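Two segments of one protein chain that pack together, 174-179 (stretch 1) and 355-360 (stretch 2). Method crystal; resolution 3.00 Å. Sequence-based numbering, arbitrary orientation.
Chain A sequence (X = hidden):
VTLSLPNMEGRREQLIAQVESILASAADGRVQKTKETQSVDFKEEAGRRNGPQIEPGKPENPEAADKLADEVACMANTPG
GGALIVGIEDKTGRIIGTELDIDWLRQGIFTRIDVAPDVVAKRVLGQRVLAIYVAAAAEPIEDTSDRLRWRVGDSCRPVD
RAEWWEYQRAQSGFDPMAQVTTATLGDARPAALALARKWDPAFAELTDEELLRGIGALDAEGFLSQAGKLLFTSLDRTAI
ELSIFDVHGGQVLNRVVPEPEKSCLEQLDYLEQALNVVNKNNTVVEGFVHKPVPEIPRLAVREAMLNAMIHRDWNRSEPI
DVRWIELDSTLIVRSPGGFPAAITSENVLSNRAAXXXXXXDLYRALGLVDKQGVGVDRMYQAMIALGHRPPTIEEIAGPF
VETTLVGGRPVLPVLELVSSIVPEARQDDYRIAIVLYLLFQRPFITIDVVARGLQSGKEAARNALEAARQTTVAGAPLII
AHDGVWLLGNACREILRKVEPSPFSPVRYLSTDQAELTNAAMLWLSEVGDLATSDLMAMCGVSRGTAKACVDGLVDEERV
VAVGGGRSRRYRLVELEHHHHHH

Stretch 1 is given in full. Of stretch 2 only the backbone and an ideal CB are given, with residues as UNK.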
# COMPACT_ATOMS: atom_id res chain seq x y z
N PHE A 174 3.81 11.34 -17.80
CA PHE A 174 4.51 10.29 -18.52
C PHE A 174 4.92 9.14 -17.62
O PHE A 174 5.70 9.31 -16.68
CB PHE A 174 5.73 10.87 -19.25
CG PHE A 174 6.54 9.85 -19.99
CD1 PHE A 174 5.94 9.05 -20.97
CD2 PHE A 174 7.87 9.63 -19.66
CE1 PHE A 174 6.66 8.05 -21.60
CE2 PHE A 174 8.59 8.63 -20.28
CZ PHE A 174 7.99 7.83 -21.25
N ASP A 175 4.37 7.96 -17.90
CA ASP A 175 4.73 6.76 -17.13
C ASP A 175 5.61 5.94 -18.02
O ASP A 175 5.13 5.15 -18.84
CB ASP A 175 3.50 5.94 -16.74
CG ASP A 175 2.77 6.53 -15.56
OD1 ASP A 175 3.42 7.21 -14.74
OD2 ASP A 175 1.54 6.29 -15.45
N PRO A 176 6.93 6.09 -17.86
CA PRO A 176 7.87 5.34 -18.69
C PRO A 176 7.56 3.85 -18.86
O PRO A 176 7.66 3.31 -19.97
CB PRO A 176 9.21 5.60 -18.00
CG PRO A 176 8.82 5.91 -16.58
CD PRO A 176 7.61 6.75 -16.74
N MSE A 177 7.14 3.21 -17.78
CA MSE A 177 6.86 1.78 -17.81
C MSE A 177 5.53 1.46 -18.48
O MSE A 177 5.15 0.29 -18.62
CB MSE A 177 6.89 1.24 -16.38
CG MSE A 177 7.10 -0.25 -16.28
SE MSE A 177 8.78 -0.84 -17.05
CE MSE A 177 9.97 -0.35 -15.62
N ALA A 178 4.82 2.51 -18.91
CA ALA A 178 3.52 2.36 -19.57
C ALA A 178 3.60 2.69 -21.06
O ALA A 178 2.64 2.48 -21.79
CB ALA A 178 2.48 3.25 -18.90
N GLN A 179 4.75 3.19 -21.48
CA GLN A 179 4.96 3.57 -22.88
C GLN A 179 4.84 2.39 -23.84
O GLN A 179 5.08 1.26 -23.45
CB GLN A 179 6.34 4.21 -23.04
CG GLN A 179 6.64 4.67 -24.44
CD GLN A 179 8.06 5.17 -24.60
OE1 GLN A 179 8.40 6.27 -24.17
NE2 GLN A 179 8.91 4.34 -25.21
N UNK A 355 8.39 3.85 -8.13
CA UNK A 355 9.25 4.35 -9.18
C UNK A 355 8.55 4.16 -10.53
O UNK A 355 8.48 5.08 -11.36
CB UNK A 355 10.61 3.64 -9.16
N UNK A 356 8.03 2.97 -10.75
CA UNK A 356 7.35 2.68 -11.99
C UNK A 356 5.88 2.35 -11.73
O UNK A 356 5.49 1.18 -11.68
CB UNK A 356 8.04 1.53 -12.72
N UNK A 357 5.05 3.38 -11.54
CA UNK A 357 3.62 3.19 -11.29
C UNK A 357 3.01 2.20 -12.28
O UNK A 357 2.27 1.31 -11.89
CB UNK A 357 2.88 4.53 -11.37
N UNK A 358 3.33 2.36 -13.56
CA UNK A 358 2.82 1.45 -14.57
C UNK A 358 3.14 -0.01 -14.21
O UNK A 358 2.25 -0.87 -14.22
CB UNK A 358 3.41 1.80 -15.94
N UNK A 359 4.39 -0.28 -13.87
CA UNK A 359 4.83 -1.64 -13.52
C UNK A 359 4.08 -2.12 -12.30
O UNK A 359 3.62 -3.26 -12.24
CB UNK A 359 6.34 -1.69 -13.27
N UNK A 360 3.97 -1.24 -11.31
CA UNK A 360 3.27 -1.58 -10.09
C UNK A 360 1.86 -1.98 -10.46
O UNK A 360 1.43 -3.10 -10.15
CB UNK A 360 3.28 -0.42 -9.09

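Position 355 precedes the helical turn, and its ideal CB has no atom of stretch 1 within 5.5 Å. Stretch 1 therefore sets no requirement here, and almost any side chain would do. The deposited residue is Arg355, extended through chi1 and chi2 (both t) and hydrogen-bonded elsewhere in the structure.

At position 356 the CA-to-CB bond runs sideways to stretch 1, yet the ideal CB lies 3.8 Å from CB of Met177. Within reach are the Met177 selenomethionine, with its SE and CE, and the ring of Pro176. Both surfaces are apolar, so a flat aromatic or a long aliphatic chain would suit; phi/psi of -118/80 and the place just before the helix, the N-cap, would also admit a small polar residue. The residue is Tyr356, with chi1 at -61° (m). Met177 CE sits over one ring face, 3.4 Å from the centroid of the Tyr356 ring and 12° off its normal, a CH-pi contact. Met177 SE is farther, 5.0 Å from the same centroid and oblique. Pro176 CG lies at the ring edge, 4.2 Å from Tyr356 CD1. The hydroxyl is hydrogen-bonded elsewhere in the structure.

Position 357 opens the helix with phi/psi of -47/-46, and a phi in this range permits proline. Its ideal CB points sideways, 4.3 Å from OD1 of Asp175; a small polar residue could also be accommodated. Pro357 is found, its CB 4.2 Å from Asp175 OD1, a van der Waals approach without a hydrogen bond.

Position 358 is the most constrained. CA-to-CB points toward stretch 1, and the ideal CB is already 3.3 Å from Met177 C, 3.4 Å from Ala178 N and 4.2 Å from Asp175 CB. With the methyl position so closely approached by backbone atoms, alanine fits best, and glycine would leave the space empty. Ala358 is deposited: its CB lies 3.6 Å from Met177 CB and 3.4 Å from Ala178 CB. The CA atoms of Ala178 and Ala358, 5.1 Å apart, are the nearest CA pair across the two stretches.

At position 359 the bond is sideways, but the ideal CB comes within 3.4 Å of Met177 CG. An apolar residue, from alanine to a larger aliphatic, matches this neighbour. Leu359 places CB 3.5 Å from Met177 CG; its chi angles, -149° and -130°, fall between the usual wells.

Position 360 has nothing of stretch 1 within 5.5 Å of its ideal CB, so helix-compatible residues are broadly acceptable. It is Ala360, whose N donates to Tyr356 O at 2.9 Å.

Stretch 2 (355-360) RYPALA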
# COMPACT_ATOMS: atom_id res chain seq x y z
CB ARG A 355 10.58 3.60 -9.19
CG ARG A 355 11.55 4.04 -10.28
CD ARG A 355 12.68 3.05 -10.43
NE ARG A 355 13.40 2.84 -9.18
CZ ARG A 355 14.19 3.75 -8.60
NH1 ARG A 355 14.80 3.48 -7.45
NH2 ARG A 355 14.36 4.93 -9.16
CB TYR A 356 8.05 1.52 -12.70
CG TYR A 356 9.49 1.78 -13.06
CD1 TYR A 356 9.82 2.79 -13.96
CD2 TYR A 356 10.53 1.01 -12.52
CE1 TYR A 356 11.14 3.02 -14.32
CE2 TYR A 356 11.86 1.23 -12.87
CZ TYR A 356 12.16 2.24 -13.78
OH TYR A 356 13.47 2.48 -14.17
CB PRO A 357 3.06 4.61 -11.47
CG PRO A 357 4.15 5.45 -10.93
CD PRO A 357 5.39 4.82 -11.54
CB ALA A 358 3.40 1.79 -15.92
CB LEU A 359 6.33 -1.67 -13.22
CG LEU A 359 7.22 -2.89 -13.49
CD1 LEU A 359 8.02 -3.19 -12.23
CD2 LEU A 359 6.39 -4.10 -13.91
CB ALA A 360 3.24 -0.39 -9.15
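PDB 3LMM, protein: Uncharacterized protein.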